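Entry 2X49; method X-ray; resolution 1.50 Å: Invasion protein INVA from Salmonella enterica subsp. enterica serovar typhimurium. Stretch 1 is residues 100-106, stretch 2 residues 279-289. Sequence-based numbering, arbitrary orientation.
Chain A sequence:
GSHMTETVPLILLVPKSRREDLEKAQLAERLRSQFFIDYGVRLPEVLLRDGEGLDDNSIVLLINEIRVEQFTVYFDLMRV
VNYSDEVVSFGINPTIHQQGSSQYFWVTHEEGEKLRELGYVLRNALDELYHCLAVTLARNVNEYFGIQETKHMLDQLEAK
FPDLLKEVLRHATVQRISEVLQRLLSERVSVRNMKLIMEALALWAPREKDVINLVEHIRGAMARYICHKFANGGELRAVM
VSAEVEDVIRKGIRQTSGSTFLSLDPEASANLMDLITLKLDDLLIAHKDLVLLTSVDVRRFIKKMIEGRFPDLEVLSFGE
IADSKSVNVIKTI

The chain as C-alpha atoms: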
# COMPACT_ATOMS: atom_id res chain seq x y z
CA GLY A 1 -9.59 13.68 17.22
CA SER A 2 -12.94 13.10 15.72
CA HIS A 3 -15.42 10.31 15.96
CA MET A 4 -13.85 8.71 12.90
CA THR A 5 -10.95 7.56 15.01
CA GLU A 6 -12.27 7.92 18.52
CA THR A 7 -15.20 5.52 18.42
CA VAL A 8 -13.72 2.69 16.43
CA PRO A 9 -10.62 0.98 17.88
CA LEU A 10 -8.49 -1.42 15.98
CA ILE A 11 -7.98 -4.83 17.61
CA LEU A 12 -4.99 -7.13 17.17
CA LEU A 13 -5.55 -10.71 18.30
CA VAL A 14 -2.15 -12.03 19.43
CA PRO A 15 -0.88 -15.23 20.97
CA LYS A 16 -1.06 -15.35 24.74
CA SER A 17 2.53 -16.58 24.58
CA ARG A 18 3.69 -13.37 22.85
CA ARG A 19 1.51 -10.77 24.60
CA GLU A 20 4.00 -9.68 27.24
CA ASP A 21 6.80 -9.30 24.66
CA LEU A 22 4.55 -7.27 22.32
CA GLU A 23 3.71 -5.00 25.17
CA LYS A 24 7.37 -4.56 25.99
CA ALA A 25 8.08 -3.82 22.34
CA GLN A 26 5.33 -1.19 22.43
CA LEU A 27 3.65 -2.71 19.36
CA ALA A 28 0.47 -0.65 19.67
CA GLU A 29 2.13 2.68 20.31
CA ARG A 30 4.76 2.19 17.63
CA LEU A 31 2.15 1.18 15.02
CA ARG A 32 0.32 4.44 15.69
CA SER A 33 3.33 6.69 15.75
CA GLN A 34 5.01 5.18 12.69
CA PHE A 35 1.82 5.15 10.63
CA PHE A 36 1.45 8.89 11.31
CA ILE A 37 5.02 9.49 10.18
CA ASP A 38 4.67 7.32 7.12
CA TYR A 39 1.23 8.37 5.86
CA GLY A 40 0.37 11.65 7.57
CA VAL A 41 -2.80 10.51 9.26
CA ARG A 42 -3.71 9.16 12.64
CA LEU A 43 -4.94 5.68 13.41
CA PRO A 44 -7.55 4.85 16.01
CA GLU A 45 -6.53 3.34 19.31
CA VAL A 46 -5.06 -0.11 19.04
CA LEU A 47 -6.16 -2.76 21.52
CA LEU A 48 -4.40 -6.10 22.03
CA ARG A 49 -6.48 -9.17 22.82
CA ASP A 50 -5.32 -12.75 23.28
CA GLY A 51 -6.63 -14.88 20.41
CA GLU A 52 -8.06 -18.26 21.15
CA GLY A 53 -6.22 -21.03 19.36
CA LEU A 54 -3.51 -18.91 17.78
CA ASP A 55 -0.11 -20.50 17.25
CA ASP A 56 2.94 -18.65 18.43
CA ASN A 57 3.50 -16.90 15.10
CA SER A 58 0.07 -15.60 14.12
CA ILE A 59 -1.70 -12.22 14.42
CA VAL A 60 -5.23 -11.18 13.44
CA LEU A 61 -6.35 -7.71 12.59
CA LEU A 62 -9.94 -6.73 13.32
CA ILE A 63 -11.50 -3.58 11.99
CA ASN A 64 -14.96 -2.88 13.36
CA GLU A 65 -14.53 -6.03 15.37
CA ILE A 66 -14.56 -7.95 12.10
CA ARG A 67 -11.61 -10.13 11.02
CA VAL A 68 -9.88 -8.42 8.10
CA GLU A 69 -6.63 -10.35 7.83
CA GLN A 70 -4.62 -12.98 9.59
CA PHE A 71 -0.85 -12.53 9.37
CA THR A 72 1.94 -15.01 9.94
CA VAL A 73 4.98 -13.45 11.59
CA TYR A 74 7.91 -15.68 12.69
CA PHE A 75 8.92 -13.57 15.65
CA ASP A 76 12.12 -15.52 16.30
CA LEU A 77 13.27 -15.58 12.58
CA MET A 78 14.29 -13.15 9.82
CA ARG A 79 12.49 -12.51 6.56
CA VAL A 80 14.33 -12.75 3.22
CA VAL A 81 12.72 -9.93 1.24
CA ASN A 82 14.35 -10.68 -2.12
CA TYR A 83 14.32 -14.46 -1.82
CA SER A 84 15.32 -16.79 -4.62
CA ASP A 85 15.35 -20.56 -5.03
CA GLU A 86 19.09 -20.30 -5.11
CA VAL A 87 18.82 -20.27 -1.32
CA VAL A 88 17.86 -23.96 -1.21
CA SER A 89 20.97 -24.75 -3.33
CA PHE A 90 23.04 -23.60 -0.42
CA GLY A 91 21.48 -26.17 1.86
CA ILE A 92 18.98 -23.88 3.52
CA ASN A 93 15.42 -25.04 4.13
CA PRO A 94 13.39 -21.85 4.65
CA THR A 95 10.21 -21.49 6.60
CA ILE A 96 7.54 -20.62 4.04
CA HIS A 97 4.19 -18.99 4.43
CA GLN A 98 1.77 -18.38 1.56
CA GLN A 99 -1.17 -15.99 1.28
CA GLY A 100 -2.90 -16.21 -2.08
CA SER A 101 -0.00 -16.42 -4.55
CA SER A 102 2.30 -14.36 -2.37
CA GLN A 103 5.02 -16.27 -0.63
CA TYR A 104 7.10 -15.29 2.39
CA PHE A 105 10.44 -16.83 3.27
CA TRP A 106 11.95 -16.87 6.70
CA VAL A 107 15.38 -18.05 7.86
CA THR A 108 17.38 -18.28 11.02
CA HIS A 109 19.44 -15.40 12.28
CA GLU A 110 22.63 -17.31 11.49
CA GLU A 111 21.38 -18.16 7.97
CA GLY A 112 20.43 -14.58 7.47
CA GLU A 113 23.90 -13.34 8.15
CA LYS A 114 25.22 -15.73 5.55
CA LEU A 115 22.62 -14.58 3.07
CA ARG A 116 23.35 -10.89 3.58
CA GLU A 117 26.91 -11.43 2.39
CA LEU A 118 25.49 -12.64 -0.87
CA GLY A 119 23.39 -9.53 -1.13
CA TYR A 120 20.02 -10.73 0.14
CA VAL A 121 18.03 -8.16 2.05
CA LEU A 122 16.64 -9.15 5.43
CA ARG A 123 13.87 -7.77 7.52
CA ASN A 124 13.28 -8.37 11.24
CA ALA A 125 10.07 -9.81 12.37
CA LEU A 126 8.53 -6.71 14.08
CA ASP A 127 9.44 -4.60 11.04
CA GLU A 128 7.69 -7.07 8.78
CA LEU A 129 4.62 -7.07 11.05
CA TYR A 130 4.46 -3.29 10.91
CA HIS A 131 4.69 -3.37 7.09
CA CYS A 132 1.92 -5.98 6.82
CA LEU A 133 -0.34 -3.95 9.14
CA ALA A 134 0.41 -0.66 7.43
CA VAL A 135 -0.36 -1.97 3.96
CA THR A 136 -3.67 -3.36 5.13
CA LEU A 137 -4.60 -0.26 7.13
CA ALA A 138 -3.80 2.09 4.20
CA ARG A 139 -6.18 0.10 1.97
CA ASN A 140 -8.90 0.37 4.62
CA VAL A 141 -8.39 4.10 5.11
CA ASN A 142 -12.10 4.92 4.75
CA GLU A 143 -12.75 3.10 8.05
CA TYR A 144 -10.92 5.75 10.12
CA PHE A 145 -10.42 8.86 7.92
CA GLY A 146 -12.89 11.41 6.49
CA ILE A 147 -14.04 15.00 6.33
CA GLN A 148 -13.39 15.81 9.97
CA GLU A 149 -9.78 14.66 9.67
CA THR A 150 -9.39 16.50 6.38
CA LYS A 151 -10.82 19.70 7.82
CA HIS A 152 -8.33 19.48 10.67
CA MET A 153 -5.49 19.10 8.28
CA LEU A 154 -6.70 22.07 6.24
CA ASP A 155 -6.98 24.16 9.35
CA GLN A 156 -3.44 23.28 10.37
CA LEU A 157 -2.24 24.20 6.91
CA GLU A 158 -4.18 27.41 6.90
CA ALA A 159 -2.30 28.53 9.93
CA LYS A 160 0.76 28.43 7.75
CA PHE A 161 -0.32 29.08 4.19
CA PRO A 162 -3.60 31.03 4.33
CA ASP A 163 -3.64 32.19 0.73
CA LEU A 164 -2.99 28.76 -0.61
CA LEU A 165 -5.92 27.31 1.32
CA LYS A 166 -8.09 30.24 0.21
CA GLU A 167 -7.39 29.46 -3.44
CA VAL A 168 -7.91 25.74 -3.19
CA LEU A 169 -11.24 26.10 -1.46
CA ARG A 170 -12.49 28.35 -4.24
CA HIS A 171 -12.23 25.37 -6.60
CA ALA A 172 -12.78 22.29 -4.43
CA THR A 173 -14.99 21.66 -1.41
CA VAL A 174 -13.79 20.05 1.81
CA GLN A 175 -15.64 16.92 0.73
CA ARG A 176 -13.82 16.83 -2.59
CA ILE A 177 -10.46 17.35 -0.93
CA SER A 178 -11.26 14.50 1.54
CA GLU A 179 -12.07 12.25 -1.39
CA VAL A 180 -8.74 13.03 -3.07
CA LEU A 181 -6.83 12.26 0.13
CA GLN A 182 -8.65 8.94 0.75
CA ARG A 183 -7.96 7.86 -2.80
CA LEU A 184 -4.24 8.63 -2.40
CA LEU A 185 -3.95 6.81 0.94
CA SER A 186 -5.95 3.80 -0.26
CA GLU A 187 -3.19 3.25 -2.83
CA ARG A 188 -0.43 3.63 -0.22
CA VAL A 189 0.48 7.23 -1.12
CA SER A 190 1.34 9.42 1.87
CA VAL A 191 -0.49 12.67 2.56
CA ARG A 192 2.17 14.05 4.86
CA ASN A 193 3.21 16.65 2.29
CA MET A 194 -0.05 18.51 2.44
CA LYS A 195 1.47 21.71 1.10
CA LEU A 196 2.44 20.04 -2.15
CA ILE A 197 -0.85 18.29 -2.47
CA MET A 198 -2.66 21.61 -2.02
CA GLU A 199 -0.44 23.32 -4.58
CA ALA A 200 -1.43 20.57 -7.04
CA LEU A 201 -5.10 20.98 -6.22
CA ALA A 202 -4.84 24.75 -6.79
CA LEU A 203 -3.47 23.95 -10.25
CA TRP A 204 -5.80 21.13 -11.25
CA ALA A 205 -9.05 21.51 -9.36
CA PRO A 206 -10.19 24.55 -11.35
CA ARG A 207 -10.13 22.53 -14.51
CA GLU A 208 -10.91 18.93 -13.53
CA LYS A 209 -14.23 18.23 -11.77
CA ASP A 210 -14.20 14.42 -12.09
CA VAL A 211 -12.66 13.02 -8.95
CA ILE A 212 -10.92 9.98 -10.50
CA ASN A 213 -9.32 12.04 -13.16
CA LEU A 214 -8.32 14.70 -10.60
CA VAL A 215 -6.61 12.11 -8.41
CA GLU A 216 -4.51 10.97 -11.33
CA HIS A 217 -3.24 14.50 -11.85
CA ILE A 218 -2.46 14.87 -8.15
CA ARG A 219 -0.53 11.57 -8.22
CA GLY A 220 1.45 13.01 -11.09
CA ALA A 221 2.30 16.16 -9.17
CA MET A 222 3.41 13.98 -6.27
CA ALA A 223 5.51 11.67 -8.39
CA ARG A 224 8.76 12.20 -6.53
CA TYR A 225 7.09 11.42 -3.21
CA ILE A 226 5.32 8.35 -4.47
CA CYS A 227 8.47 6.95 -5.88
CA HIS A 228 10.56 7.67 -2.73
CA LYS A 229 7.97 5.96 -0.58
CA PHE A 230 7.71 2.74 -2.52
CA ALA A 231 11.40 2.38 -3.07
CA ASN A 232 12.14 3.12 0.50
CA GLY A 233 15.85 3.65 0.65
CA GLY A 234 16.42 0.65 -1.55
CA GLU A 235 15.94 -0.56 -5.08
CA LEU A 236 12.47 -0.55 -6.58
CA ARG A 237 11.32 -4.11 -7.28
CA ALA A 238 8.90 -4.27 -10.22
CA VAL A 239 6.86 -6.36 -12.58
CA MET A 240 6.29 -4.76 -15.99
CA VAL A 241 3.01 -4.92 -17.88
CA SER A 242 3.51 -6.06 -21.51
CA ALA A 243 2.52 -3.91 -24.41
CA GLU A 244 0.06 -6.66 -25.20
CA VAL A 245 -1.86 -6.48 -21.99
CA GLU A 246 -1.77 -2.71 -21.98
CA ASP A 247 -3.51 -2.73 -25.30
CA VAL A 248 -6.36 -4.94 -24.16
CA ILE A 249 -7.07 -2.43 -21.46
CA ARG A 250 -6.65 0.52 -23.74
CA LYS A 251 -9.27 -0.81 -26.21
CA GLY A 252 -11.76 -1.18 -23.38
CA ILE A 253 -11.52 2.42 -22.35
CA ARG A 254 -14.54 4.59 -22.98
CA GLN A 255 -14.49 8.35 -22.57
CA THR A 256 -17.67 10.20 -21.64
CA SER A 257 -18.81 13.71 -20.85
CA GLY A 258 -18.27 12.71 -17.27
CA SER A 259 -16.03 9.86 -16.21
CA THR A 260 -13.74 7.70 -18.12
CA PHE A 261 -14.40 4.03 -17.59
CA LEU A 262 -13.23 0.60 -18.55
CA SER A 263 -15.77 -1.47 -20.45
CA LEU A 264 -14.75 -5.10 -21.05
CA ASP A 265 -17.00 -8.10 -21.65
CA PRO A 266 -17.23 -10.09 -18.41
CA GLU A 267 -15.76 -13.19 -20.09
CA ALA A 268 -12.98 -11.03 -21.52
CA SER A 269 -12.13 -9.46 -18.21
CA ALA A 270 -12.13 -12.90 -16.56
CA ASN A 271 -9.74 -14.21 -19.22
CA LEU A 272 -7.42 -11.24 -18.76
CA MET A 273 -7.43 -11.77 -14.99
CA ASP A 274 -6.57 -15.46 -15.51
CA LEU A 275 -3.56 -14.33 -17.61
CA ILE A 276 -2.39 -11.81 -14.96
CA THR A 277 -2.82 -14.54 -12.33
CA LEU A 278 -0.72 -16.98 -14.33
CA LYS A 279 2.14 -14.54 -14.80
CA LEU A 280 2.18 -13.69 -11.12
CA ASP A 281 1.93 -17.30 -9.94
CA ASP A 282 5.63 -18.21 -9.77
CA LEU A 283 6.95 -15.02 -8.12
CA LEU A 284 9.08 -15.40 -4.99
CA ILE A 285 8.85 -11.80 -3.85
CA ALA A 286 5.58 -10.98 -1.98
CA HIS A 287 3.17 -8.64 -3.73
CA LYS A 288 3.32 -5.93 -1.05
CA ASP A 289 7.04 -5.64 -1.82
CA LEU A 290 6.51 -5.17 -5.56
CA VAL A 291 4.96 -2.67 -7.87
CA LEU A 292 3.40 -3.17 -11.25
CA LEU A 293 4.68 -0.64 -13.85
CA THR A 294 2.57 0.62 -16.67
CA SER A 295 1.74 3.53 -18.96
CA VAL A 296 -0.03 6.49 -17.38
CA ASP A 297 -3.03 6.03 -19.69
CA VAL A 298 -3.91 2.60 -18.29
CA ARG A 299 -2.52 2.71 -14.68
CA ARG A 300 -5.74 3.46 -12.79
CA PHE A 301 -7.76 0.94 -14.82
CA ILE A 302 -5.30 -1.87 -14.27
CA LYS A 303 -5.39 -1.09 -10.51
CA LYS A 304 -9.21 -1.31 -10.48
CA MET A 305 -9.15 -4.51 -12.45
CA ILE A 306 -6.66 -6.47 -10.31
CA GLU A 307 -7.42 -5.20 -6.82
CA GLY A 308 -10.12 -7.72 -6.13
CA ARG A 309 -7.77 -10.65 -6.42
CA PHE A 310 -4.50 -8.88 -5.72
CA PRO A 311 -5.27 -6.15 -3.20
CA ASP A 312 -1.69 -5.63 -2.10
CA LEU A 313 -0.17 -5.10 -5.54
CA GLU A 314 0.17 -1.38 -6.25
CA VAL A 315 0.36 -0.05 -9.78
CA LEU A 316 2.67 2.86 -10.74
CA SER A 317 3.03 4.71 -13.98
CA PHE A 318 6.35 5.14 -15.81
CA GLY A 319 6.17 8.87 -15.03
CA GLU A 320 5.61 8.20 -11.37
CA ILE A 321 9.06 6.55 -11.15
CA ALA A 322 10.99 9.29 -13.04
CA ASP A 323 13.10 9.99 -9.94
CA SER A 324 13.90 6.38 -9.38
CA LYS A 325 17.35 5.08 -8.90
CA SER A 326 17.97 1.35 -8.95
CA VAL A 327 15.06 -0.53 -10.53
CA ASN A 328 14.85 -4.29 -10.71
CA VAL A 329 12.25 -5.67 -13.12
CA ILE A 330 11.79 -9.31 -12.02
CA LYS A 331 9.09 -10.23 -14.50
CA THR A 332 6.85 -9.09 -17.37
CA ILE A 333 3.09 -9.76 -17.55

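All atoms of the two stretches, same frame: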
# COMPACT_ATOMS: atom_id res chain seq x y z
N GLY A 100 -2.58 -16.34 -0.65
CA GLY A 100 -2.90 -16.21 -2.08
C GLY A 100 -1.77 -16.77 -2.92
O GLY A 100 -1.40 -17.93 -2.77
N SER A 101 -1.23 -15.97 -3.84
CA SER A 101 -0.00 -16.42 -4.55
C SER A 101 1.27 -15.76 -4.05
O SER A 101 2.37 -16.02 -4.57
CB SER A 101 -0.12 -16.30 -6.07
OG SER A 101 -0.17 -14.95 -6.51
N SER A 102 1.12 -14.97 -3.02
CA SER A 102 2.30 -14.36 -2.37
C SER A 102 2.92 -15.35 -1.42
O SER A 102 2.23 -15.98 -0.63
CB SER A 102 1.98 -13.11 -1.54
OG SER A 102 1.82 -11.98 -2.32
N GLN A 103 4.22 -15.41 -1.51
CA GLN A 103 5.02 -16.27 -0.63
C GLN A 103 6.00 -15.44 0.19
O GLN A 103 6.50 -14.40 -0.24
CB GLN A 103 5.77 -17.34 -1.42
CG GLN A 103 4.95 -18.59 -1.84
CD GLN A 103 5.81 -19.62 -2.57
OE1 GLN A 103 6.29 -20.63 -1.83
NE2 GLN A 103 6.08 -19.49 -3.77
N TYR A 104 6.18 -15.92 1.41
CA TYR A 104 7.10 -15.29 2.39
C TYR A 104 8.07 -16.31 2.92
O TYR A 104 7.68 -17.38 3.33
CB TYR A 104 6.30 -14.69 3.55
CG TYR A 104 5.26 -13.72 3.10
CD1 TYR A 104 5.52 -12.38 3.07
CD2 TYR A 104 3.99 -14.15 2.73
CE1 TYR A 104 4.56 -11.50 2.64
CE2 TYR A 104 3.03 -13.27 2.29
CZ TYR A 104 3.32 -11.93 2.27
OH TYR A 104 2.44 -10.94 1.89
N PHE A 105 9.34 -15.93 2.94
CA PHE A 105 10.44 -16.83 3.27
C PHE A 105 11.20 -16.31 4.47
O PHE A 105 11.66 -15.17 4.52
CB PHE A 105 11.37 -16.96 2.05
CG PHE A 105 10.70 -17.60 0.85
CD1 PHE A 105 10.71 -18.97 0.67
CD2 PHE A 105 10.03 -16.82 -0.07
CE1 PHE A 105 10.05 -19.55 -0.40
CE2 PHE A 105 9.40 -17.40 -1.17
CZ PHE A 105 9.37 -18.74 -1.31
N TRP A 106 11.31 -17.20 5.42
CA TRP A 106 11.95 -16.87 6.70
C TRP A 106 13.12 -17.86 6.95
O TRP A 106 13.03 -19.08 6.71
CB TRP A 106 10.96 -16.93 7.87
CG TRP A 106 9.74 -16.02 7.77
CD1 TRP A 106 8.62 -16.22 6.98
CD2 TRP A 106 9.53 -14.82 8.47
NE1 TRP A 106 7.75 -15.23 7.20
CE2 TRP A 106 8.28 -14.33 8.10
CE3 TRP A 106 10.27 -14.12 9.42
CZ2 TRP A 106 7.74 -13.14 8.63
CZ3 TRP A 106 9.77 -12.96 9.93
CH2 TRP A 106 8.49 -12.47 9.56
N LYS A 279 0.84 -15.18 -14.69
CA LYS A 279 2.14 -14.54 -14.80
C LYS A 279 2.68 -14.22 -13.43
O LYS A 279 3.90 -14.11 -13.22
CB LYS A 279 2.09 -13.28 -15.69
CG LYS A 279 1.68 -13.59 -17.06
CD LYS A 279 2.68 -14.44 -17.77
CE LYS A 279 2.59 -14.21 -19.25
NZ LYS A 279 3.76 -13.42 -19.72
N LEU A 280 1.78 -14.04 -12.49
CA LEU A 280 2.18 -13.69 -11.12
C LEU A 280 2.49 -14.94 -10.30
O LEU A 280 3.17 -14.86 -9.28
CB LEU A 280 1.14 -12.84 -10.37
CG LEU A 280 0.88 -11.42 -10.89
CD1 LEU A 280 -0.37 -10.83 -10.22
CD2 LEU A 280 2.08 -10.48 -10.70
N ASP A 281 2.02 -16.06 -10.78
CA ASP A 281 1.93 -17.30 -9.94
C ASP A 281 3.26 -17.81 -9.37
O ASP A 281 3.31 -18.38 -8.28
CB ASP A 281 1.21 -18.44 -10.71
CG ASP A 281 1.08 -19.72 -9.89
OD1 ASP A 281 0.39 -19.71 -8.85
OD2 ASP A 281 1.65 -20.74 -10.32
N ASP A 282 4.34 -17.58 -10.11
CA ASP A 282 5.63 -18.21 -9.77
C ASP A 282 6.64 -17.25 -9.16
O ASP A 282 7.81 -17.59 -8.95
CB ASP A 282 6.22 -19.00 -10.95
CG ASP A 282 6.72 -18.11 -12.09
OD1 ASP A 282 6.66 -16.87 -11.99
OD2 ASP A 282 7.20 -18.71 -13.10
N LEU A 283 6.13 -16.09 -8.81
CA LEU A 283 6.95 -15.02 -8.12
C LEU A 283 7.31 -15.42 -6.70
O LEU A 283 6.50 -16.01 -5.96
CB LEU A 283 6.25 -13.67 -8.07
CG LEU A 283 5.85 -13.12 -9.41
CD1 LEU A 283 5.20 -11.78 -9.25
CD2 LEU A 283 7.13 -13.09 -10.27
N LEU A 284 8.54 -15.08 -6.32
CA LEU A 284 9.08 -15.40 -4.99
C LEU A 284 9.26 -14.20 -4.08
O LEU A 284 9.72 -14.35 -2.91
CB LEU A 284 10.43 -16.12 -5.09
CG LEU A 284 10.43 -17.44 -5.82
CD1 LEU A 284 11.85 -18.02 -5.75
CD2 LEU A 284 9.43 -18.42 -5.21
N ILE A 285 8.94 -13.04 -4.63
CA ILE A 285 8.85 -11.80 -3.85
C ILE A 285 7.36 -11.47 -3.62
O ILE A 285 6.56 -11.45 -4.54
CB ILE A 285 9.60 -10.67 -4.54
CG1 ILE A 285 11.09 -11.05 -4.64
CG2 ILE A 285 9.43 -9.38 -3.82
CD1 ILE A 285 11.94 -9.90 -5.14
N ALA A 286 6.99 -11.27 -2.35
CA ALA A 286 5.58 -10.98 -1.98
C ALA A 286 5.07 -9.74 -2.68
O ALA A 286 5.80 -8.79 -2.92
CB ALA A 286 5.45 -10.79 -0.49
N HIS A 287 3.78 -9.74 -2.97
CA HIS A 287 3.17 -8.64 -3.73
C HIS A 287 3.29 -7.29 -3.08
O HIS A 287 3.44 -6.30 -3.80
CB HIS A 287 1.70 -8.94 -4.07
CG HIS A 287 1.54 -10.19 -4.86
ND1 HIS A 287 0.32 -10.81 -5.05
CD2 HIS A 287 2.47 -10.97 -5.46
CE1 HIS A 287 0.51 -11.91 -5.76
NE2 HIS A 287 1.80 -12.03 -6.02
N LYS A 288 3.24 -7.24 -1.74
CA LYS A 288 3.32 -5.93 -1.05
C LYS A 288 4.66 -5.28 -1.24
O LYS A 288 4.81 -4.09 -1.00
CB LYS A 288 3.03 -5.98 0.45
CG LYS A 288 3.91 -6.85 1.22
CD LYS A 288 3.59 -6.81 2.74
CE LYS A 288 4.55 -7.66 3.53
NZ LYS A 288 5.86 -6.95 3.59
N ASP A 289 5.63 -6.08 -1.68
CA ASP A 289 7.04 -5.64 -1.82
C ASP A 289 7.42 -5.35 -3.26
O ASP A 289 8.61 -5.08 -3.61
CB ASP A 289 7.99 -6.67 -1.19
CG ASP A 289 7.83 -6.76 0.35
OD1 ASP A 289 8.01 -5.73 1.05
OD2 ASP A 289 7.53 -7.86 0.87
O HOH W 1 3.19 -14.53 -6.74
O HOH W 2 8.77 -13.12 -0.55
O HOH W 3 5.33 -13.89 -3.86
O HOH W 4 1.94 -9.44 -0.18

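Packing of residues 100-106 against residues 279-289, two stretches that lie at least 179 residues apart in sequence wherever they touch and together bury 506 Å². Stretch 1 enters a strand at Ser102; stretch 2 leaves a helix, passes through a type I turn from Leu280 to Leu283, closed by Leu283 N to Leu280 O at 3.2 Å, and ends in a 3-10 segment, 287-289. The backbones come nearest at Ser102 and Ala286, whose CA atoms are 4.7 Å apart, yet no direct backbone-to-backbone hydrogen bond joins them; waters fill that role.

Ser101, the most covered residue (78 Å²), points its CA-to-CB bond toward stretch 2. Ser101 OG lies 3.2 Å from His287 CE1, at the edge of the imidazole ring and near its plane. Beside this contact, water 1 donates to Ser101 O (2.8 Å) and to Leu280 O (2.6 Å) and hydrogen-bonds His287 NE2 (2.9 Å), so one water ties the loop before the strand to both the turn and the histidine. The next serine meets the same ring differently: Ser102 OG sits over one face, 3.1 Å from His287 CG, and accepts a hydrogen bond from His287 N at 3.0 Å and a nearly straight 170°. The hydroxyl thereby satisfies a backbone NH at the start of the 3-10 segment.

Leu284 (61 Å²) anchors the apolar side. Its CA-to-CB bond runs sideways, but the end of the side chain approaches the strand: Leu284 CD2 lies 3.9 Å from Phe105 CZ and 3.8 Å from Gln103 NE2, the latter a simple van der Waals contact with an amide. Leu284 O also approaches Phe105 CE2, at 3.5 Å. Water 2 links the backbones here, donating to Gln103 O (2.6 Å) and Leu284 O (2.8 Å), while water 3 accepts from Gln103 N (3.0 Å) and donates to Leu283 O (3.2 Å). Both polar groups of the Gln103 backbone thus reach stretch 2 through water.

Ala286 points its methyl toward the strand, where Ala286 CB lies 3.3 Å from Tyr104 CE1 and 3.8 Å from Gln103 O. Although Tyr104 leaves the backbone away from stretch 2, its ring returns to this methyl, and Lys288 CE lies at the ring edge, 3.9 Å from Tyr104 CE1. Water 4 extends the reach of the phenol, hydrogen-bonding Tyr104 OH (2.6 Å) and accepting from Lys288 N (3.0 Å).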